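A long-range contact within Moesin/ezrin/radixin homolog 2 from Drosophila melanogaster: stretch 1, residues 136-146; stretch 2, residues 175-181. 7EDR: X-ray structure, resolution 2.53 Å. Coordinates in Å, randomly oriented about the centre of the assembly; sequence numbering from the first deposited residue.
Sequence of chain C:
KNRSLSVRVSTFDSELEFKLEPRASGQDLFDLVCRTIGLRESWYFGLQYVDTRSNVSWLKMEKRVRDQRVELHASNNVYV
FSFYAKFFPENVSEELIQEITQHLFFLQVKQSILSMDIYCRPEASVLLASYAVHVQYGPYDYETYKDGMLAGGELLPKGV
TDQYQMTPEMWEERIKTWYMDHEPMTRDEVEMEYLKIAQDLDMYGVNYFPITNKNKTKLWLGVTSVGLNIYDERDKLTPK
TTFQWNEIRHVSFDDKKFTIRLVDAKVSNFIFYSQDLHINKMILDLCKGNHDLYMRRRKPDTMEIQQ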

ATOM      1  N   GLN C 136      -0.212 -15.460  31.370  1.00 38.06           N
ATOM      2  CA  GLN C 136      -1.301 -15.726  32.302  1.00 41.31           C
ATOM      3  C   GLN C 136      -1.238 -14.857  33.555  1.00 45.27           C
ATOM      4  O   GLN C 136      -2.287 -14.509  34.102  1.00 48.17           O
ATOM      5  N   TYR C 137      -0.043 -14.494  34.025  1.00 39.34           N
ATOM      6  CA  TYR C 137       0.105 -13.836  35.314  1.00 37.67           C
ATOM      7  C   TYR C 137       0.682 -12.434  35.236  1.00 40.54           C
ATOM      8  O   TYR C 137       0.831 -11.796  36.283  1.00 42.42           O
ATOM      9  N   GLY C 138       1.029 -11.940  34.050  1.00 39.99           N
ATOM     10  CA  GLY C 138       1.643 -10.638  33.927  1.00 34.54           C
ATOM     11  C   GLY C 138       3.134 -10.725  34.149  1.00 36.37           C
ATOM     12  O   GLY C 138       3.673 -11.805  34.417  1.00 37.84           O
ATOM     13  N   PRO C 139       3.837  -9.595  34.051  1.00 40.61           N
ATOM     14  CA  PRO C 139       5.299  -9.632  34.195  1.00 36.46           C
ATOM     15  C   PRO C 139       5.679 -10.139  35.578  1.00 42.52           C
ATOM     16  O   PRO C 139       4.924  -9.989  36.542  1.00 43.58           O
ATOM     17  N   TYR C 140       6.843 -10.785  35.663  1.00 41.51           N
ATOM     18  CA  TYR C 140       7.267 -11.367  36.929  1.00 39.75           C
ATOM     19  C   TYR C 140       7.292 -10.307  38.016  1.00 41.35           C
ATOM     20  O   TYR C 140       7.909  -9.250  37.857  1.00 40.35           O
ATOM     21  N   ASP C 141       6.616 -10.591  39.122  1.00 40.52           N
ATOM     22  CA  ASP C 141       6.614  -9.701  40.277  1.00 46.00           C
ATOM     23  C   ASP C 141       6.975 -10.496  41.525  1.00 45.47           C
ATOM     24  O   ASP C 141       6.184 -11.336  41.969  1.00 45.32           O
ATOM     25  N   TYR C 142       8.162 -10.213  42.093  1.00 46.39           N
ATOM     26  CA  TYR C 142       8.669 -10.958  43.253  1.00 50.84           C
ATOM     27  C   TYR C 142       7.680 -10.955  44.410  1.00 49.55           C
ATOM     28  O   TYR C 142       7.577 -11.951  45.143  1.00 47.21           O
ATOM     29  N   GLU C 143       6.950  -9.846  44.578  1.00 50.77           N
ATOM     30  CA  GLU C 143       5.947  -9.729  45.635  1.00 51.72           C
ATOM     31  C   GLU C 143       4.823 -10.742  45.452  1.00 56.69           C
ATOM     32  O   GLU C 143       4.426 -11.438  46.398  1.00 59.75           O
ATOM     33  N   THR C 144       4.292 -10.838  44.240  1.00 50.88           N
ATOM     34  CA  THR C 144       3.111 -11.651  44.026  1.00 46.34           C
ATOM     35  C   THR C 144       3.436 -13.064  43.581  1.00 44.47           C
ATOM     36  O   THR C 144       2.552 -13.926  43.638  1.00 48.27           O
ATOM     37  N   TYR C 145       4.673 -13.338  43.163  1.00 46.34           N
ATOM     38  CA  TYR C 145       5.011 -14.692  42.738  1.00 50.24           C
ATOM     39  C   TYR C 145       4.873 -15.668  43.901  1.00 51.94           C
ATOM     40  O   TYR C 145       5.182 -15.337  45.047  1.00 62.91           O
ATOM     41  N   LYS C 146       4.415 -16.882  43.604  1.00 48.32           N
ATOM     42  CA  LYS C 146       4.285 -17.932  44.611  1.00 55.45           C
ATOM     43  C   LYS C 146       4.983 -19.193  44.112  1.00 54.56           C
ATOM     44  O   LYS C 146       4.497 -19.832  43.173  1.00 55.61           O
ATOM     45  N   ILE C 175      11.953 -22.515  34.216  1.00 26.31           N
ATOM     46  CA  ILE C 175      10.916 -21.671  33.634  1.00 22.28           C
ATOM     47  C   ILE C 175      10.797 -20.365  34.411  1.00 29.19           C
ATOM     48  O   ILE C 175      10.752 -19.278  33.818  1.00 30.07           O
ATOM     49  N   LYS C 176      10.781 -20.449  35.752  1.00 27.04           N
ATOM     50  CA  LYS C 176      10.693 -19.253  36.583  1.00 26.38           C
ATOM     51  C   LYS C 176      11.884 -18.326  36.368  1.00 30.53           C
ATOM     52  O   LYS C 176      11.732 -17.097  36.354  1.00 32.54           O
ATOM     53  N   THR C 177      13.082 -18.893  36.214  1.00 28.46           N
ATOM     54  CA  THR C 177      14.272 -18.062  36.064  1.00 32.32           C
ATOM     55  C   THR C 177      14.234 -17.272  34.761  1.00 34.15           C
ATOM     56  O   THR C 177      14.630 -16.098  34.718  1.00 31.19           O
ATOM     57  N   TRP C 178      13.750 -17.902  33.686  1.00 30.37           N
ATOM     58  CA  TRP C 178      13.606 -17.202  32.419  1.00 32.94           C
ATOM     59  C   TRP C 178      12.454 -16.201  32.474  1.00 34.99           C
ATOM     60  O   TRP C 178      12.588 -15.065  32.003  1.00 34.64           O
ATOM     61  N   TYR C 179      11.319 -16.607  33.051  1.00 31.31           N
ATOM     62  CA  TYR C 179      10.202 -15.692  33.268  1.00 31.93           C
ATOM     63  C   TYR C 179      10.648 -14.414  33.983  1.00 35.15           C
ATOM     64  O   TYR C 179      10.287 -13.307  33.572  1.00 34.60           O
ATOM     65  N   MET C 180      11.467 -14.545  35.033  1.00 36.37           N
ATOM     66  CA  MET C 180      11.947 -13.368  35.758  1.00 40.38           C
ATOM     67  C   MET C 180      12.670 -12.368  34.861  1.00 38.92           C
ATOM     68  O   MET C 180      12.763 -11.189  35.211  1.00 44.19           O
ATOM     69  N   ASP C 181      13.195 -12.814  33.731  1.00 38.93           N
ATOM     70  CA  ASP C 181      14.124 -12.025  32.941  1.00 41.55           C
ATOM     71  C   ASP C 181      13.464 -11.340  31.758  1.00 42.75           C
ATOM     72  O   ASP C 181      14.136 -10.593  31.044  1.00 44.28           O
TER

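Packing of stretch 175-181, which carries on from a helix that begins earlier in the chain, against the loop that follows the helix ending at Tyr-137; together the two bury 408 Å², most of it on three tyrosines, Lys-176 and Met-180. Ile-175 takes no part through its side chain (chi1 m, chi2 t), whose end leads away from the loop. Lys-176 points toward the loop with all four chi angles t, so the fully extended chain lays its methylenes along the Tyr-145 ring. Its CE sits over one face of that ring, 4.1 Å from the centroid in a CH-pi contact and 3.7 Å from Tyr-145 CE2, and reaches Tyr-140 CE1 more loosely at 4.5 Å; its NZ is hydrogen-bonded elsewhere in the structure. Thr-177 (chi1 m) and Trp-178 (chi1 -147°, between wells) lie out of reach of the loop.

Tyr-179 (chi1 t) is the centre of the contact. Its CA-to-CB bond runs sideways, but the ring carries the hydroxyl into the loop, where Tyr-179 OH donates a hydrogen bond to Gly-138 O (2.7 Å). That carbonyl belongs to the first residue to leave the helix, at positive phi, so the bond ties a buried tyrosine to the turn of the backbone. The same hydroxyl lies 3.3 Å from Tyr-140 CA and 4.0 Å from Tyr-137 CB; Tyr-137 (chi1 m) starts toward stretch 2, but the end of its side chain leads away. Over one face of the Tyr-179 ring sits Tyr-140 CB, 3.7 Å from the centroid and 3.6 Å from Tyr-179 CE2. Tyr-140 (chi1 t) points toward stretch 2 and turns its ring edge to that face, an offset edge-to-face pair with centroids 5.7 Å apart and planes at 83°. Tyr-145, also chi1 t and pointing toward stretch 2, meets the Tyr-179 edge, its CD1 4.0 Å from Tyr-179 CE2.

One water joins the two backbones beside the Tyr-179 ring: it accepts from Tyr-140 N (2.8 Å) and donates to Tyr-179 O (2.9 Å), satisfying an amide and a carbonyl that do not meet directly.

Met-180 (chi1 m, chi2 t, chi3 -6°, between wells) leaves its backbone sideways and covers one face of the Tyr-140 ring. Its CG stands almost on the ring normal, 3.4 Å from the centroid and 3.6 Å from Tyr-140 CZ, while SD adds a sulfur-aromatic contact at 4.2 Å from the same centroid. Asp-181 points away and makes no contact with the loop.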

ATOM      1  CB  GLN C 136      -1.305 -17.200  32.695  1.00 41.50           C
ATOM      2  CG  GLN C 136      -2.431 -17.574  33.627  1.00 48.51           C
ATOM      3  CD  GLN C 136      -2.350 -19.021  34.069  1.00 53.77           C
ATOM      4  OE1 GLN C 136      -1.668 -19.839  33.443  1.00 57.20           O
ATOM      5  NE2 GLN C 136      -3.042 -19.344  35.155  1.00 55.85           N
ATOM      6  CB  TYR C 137       0.996 -14.669  36.251  1.00 40.14           C
ATOM      7  CG  TYR C 137       0.406 -16.000  36.615  1.00 43.49           C
ATOM      8  CD1 TYR C 137      -0.657 -16.091  37.505  1.00 48.04           C
ATOM      9  CD2 TYR C 137       0.900 -17.174  36.065  1.00 48.11           C
ATOM     10  CE1 TYR C 137      -1.218 -17.321  37.838  1.00 51.84           C
ATOM     11  CE2 TYR C 137       0.345 -18.411  36.396  1.00 55.50           C
ATOM     12  CZ  TYR C 137      -0.713 -18.475  37.281  1.00 52.71           C
ATOM     13  OH  TYR C 137      -1.264 -19.691  37.603  1.00 52.85           O
ATOM     14  CB  PRO C 139       5.723  -8.170  33.990  1.00 39.21           C
ATOM     15  CG  PRO C 139       4.506  -7.461  33.393  1.00 33.90           C
ATOM     16  CD  PRO C 139       3.317  -8.220  33.909  1.00 36.42           C
ATOM     17  CB  TYR C 140       8.649 -12.001  36.804  1.00 37.73           C
ATOM     18  CG  TYR C 140       9.318 -12.224  38.150  1.00 40.16           C
ATOM     19  CD1 TYR C 140       8.931 -13.284  38.974  1.00 40.59           C
ATOM     20  CD2 TYR C 140      10.340 -11.388  38.589  1.00 39.97           C
ATOM     21  CE1 TYR C 140       9.535 -13.498  40.198  1.00 41.45           C
ATOM     22  CE2 TYR C 140      10.956 -11.595  39.815  1.00 41.98           C
ATOM     23  CZ  TYR C 140      10.546 -12.647  40.618  1.00 47.44           C
ATOM     24  OH  TYR C 140      11.148 -12.854  41.838  1.00 48.96           O
ATOM     25  CB  ASP C 141       5.258  -9.028  40.433  1.00 48.31           C
ATOM     26  CG  ASP C 141       5.255  -8.007  41.529  1.00 53.12           C
ATOM     27  OD1 ASP C 141       4.155  -7.679  42.015  1.00 56.20           O
ATOM     28  OD2 ASP C 141       6.355  -7.543  41.910  1.00 51.95           O
ATOM     29  CB  TYR C 142      10.010 -10.372  43.718  1.00 49.44           C
ATOM     30  CG  TYR C 142      10.531 -10.922  45.043  1.00 56.55           C
ATOM     31  CD1 TYR C 142      10.403 -10.195  46.232  1.00 56.77           C
ATOM     32  CD2 TYR C 142      11.155 -12.169  45.108  1.00 61.39           C
ATOM     33  CE1 TYR C 142      10.885 -10.705  47.452  1.00 58.55           C
ATOM     34  CE2 TYR C 142      11.642 -12.688  46.317  1.00 58.05           C
ATOM     35  CZ  TYR C 142      11.506 -11.953  47.484  1.00 63.60           C
ATOM     36  OH  TYR C 142      11.993 -12.476  48.670  1.00 60.38           O
ATOM     37  CB  GLU C 143       5.374  -8.316  45.632  1.00 53.50           C
ATOM     38  CG  GLU C 143       6.414  -7.220  45.521  1.00 65.15           C
ATOM     39  CD  GLU C 143       7.054  -6.895  46.857  1.00 70.12           C
ATOM     40  OE1 GLU C 143       7.028  -5.702  47.245  1.00 74.76           O
ATOM     41  OE2 GLU C 143       7.570  -7.815  47.539  1.00 70.81           O
ATOM     42  CB  THR C 144       2.204 -10.956  43.014  1.00 41.08           C
ATOM     43  OG1 THR C 144       2.909 -10.797  41.777  1.00 48.74           O
ATOM     44  CG2 THR C 144       1.859  -9.587  43.534  1.00 40.23           C
ATOM     45  CB  TYR C 145       6.434 -14.764  42.175  1.00 40.23           C
ATOM     46  CG  TYR C 145       6.705 -16.123  41.575  1.00 44.51           C
ATOM     47  CD1 TYR C 145       6.382 -16.395  40.253  1.00 42.23           C
ATOM     48  CD2 TYR C 145       7.241 -17.152  42.337  1.00 45.25           C
ATOM     49  CE1 TYR C 145       6.602 -17.643  39.707  1.00 37.61           C
ATOM     50  CE2 TYR C 145       7.459 -18.406  41.800  1.00 41.99           C
ATOM     51  CZ  TYR C 145       7.141 -18.647  40.485  1.00 40.83           C
ATOM     52  OH  TYR C 145       7.361 -19.900  39.946  1.00 40.16           O
ATOM     53  CB  LYS C 146       2.811 -18.216  44.907  1.00 61.09           C
ATOM     54  CG  LYS C 146       1.930 -16.972  44.911  1.00 61.15           C
ATOM     55  CD  LYS C 146       0.470 -17.296  45.231  1.00 58.81           C
ATOM     56  CE  LYS C 146       0.278 -17.712  46.687  1.00 62.34           C
ATOM     57  NZ  LYS C 146      -1.147 -18.070  46.986  1.00 65.55           N
ATOM     58  CB  ILE C 175       9.590 -22.448  33.602  1.00 27.56           C
ATOM     59  CG1 ILE C 175       9.740 -23.696  32.718  1.00 21.60           C
ATOM     60  CG2 ILE C 175       8.444 -21.564  33.152  1.00 25.58           C
ATOM     61  CD1 ILE C 175       8.607 -24.688  32.839  1.00 18.23           C
ATOM     62  CB  LYS C 176      10.595 -19.638  38.058  1.00 29.18           C
ATOM     63  CG  LYS C 176      10.733 -18.442  38.984  1.00 29.06           C
ATOM     64  CD  LYS C 176      10.857 -18.836  40.449  1.00 36.46           C
ATOM     65  CE  LYS C 176      10.995 -17.585  41.335  1.00 36.86           C
ATOM     66  NZ  LYS C 176      11.116 -17.888  42.791  1.00 43.20           N
ATOM     67  CB  THR C 177      15.522 -18.940  36.126  1.00 30.77           C
ATOM     68  OG1 THR C 177      15.487 -19.714  37.333  1.00 32.35           O
ATOM     69  CG2 THR C 177      16.779 -18.082  36.096  1.00 25.35           C
ATOM     70  CB  TRP C 178      13.397 -18.216  31.301  1.00 32.15           C
ATOM     71  CG  TRP C 178      13.983 -17.781  30.023  1.00 35.41           C
ATOM     72  CD1 TRP C 178      14.130 -16.498  29.577  1.00 35.81           C
ATOM     73  CD2 TRP C 178      14.544 -18.624  29.018  1.00 33.35           C
ATOM     74  NE1 TRP C 178      14.746 -16.495  28.344  1.00 33.98           N
ATOM     75  CE2 TRP C 178      15.001 -17.791  27.979  1.00 33.68           C
ATOM     76  CE3 TRP C 178      14.702 -20.003  28.895  1.00 32.37           C
ATOM     77  CZ2 TRP C 178      15.604 -18.293  26.842  1.00 35.95           C
ATOM     78  CZ3 TRP C 178      15.295 -20.494  27.774  1.00 30.04           C
ATOM     79  CH2 TRP C 178      15.742 -19.646  26.760  1.00 33.98           C
ATOM     80  CB  TYR C 179       9.116 -16.431  34.053  1.00 27.29           C
ATOM     81  CG  TYR C 179       7.991 -15.604  34.631  1.00 33.68           C
ATOM     82  CD1 TYR C 179       7.171 -14.831  33.813  1.00 34.98           C
ATOM     83  CD2 TYR C 179       7.702 -15.644  36.000  1.00 35.38           C
ATOM     84  CE1 TYR C 179       6.124 -14.092  34.340  1.00 34.83           C
ATOM     85  CE2 TYR C 179       6.646 -14.920  36.534  1.00 33.39           C
ATOM     86  CZ  TYR C 179       5.860 -14.147  35.698  1.00 37.18           C
ATOM     87  OH  TYR C 179       4.819 -13.410  36.204  1.00 37.12           O
ATOM     88  CB  MET C 180      12.911 -13.764  36.882  1.00 37.07           C
ATOM     89  CG  MET C 180      12.294 -14.453  38.078  1.00 42.56           C
ATOM     90  SD  MET C 180      13.518 -14.721  39.393  1.00 46.43           S
ATOM     91  CE  MET C 180      15.050 -14.181  38.612  1.00 37.25           C
ATOM     92  CB  ASP C 181      15.257 -12.926  32.446  1.00 41.53           C
ATOM     93  CG  ASP C 181      16.396 -12.155  31.830  1.00 42.27           C
ATOM     94  OD1 ASP C 181      16.811 -12.531  30.706  1.00 47.98           O
ATOM     95  OD2 ASP C 181      16.869 -11.190  32.473  1.00 39.12           O
TER
HETATM   96  O   HOH W   1       8.230 -11.332  33.348  1.00 33.57           O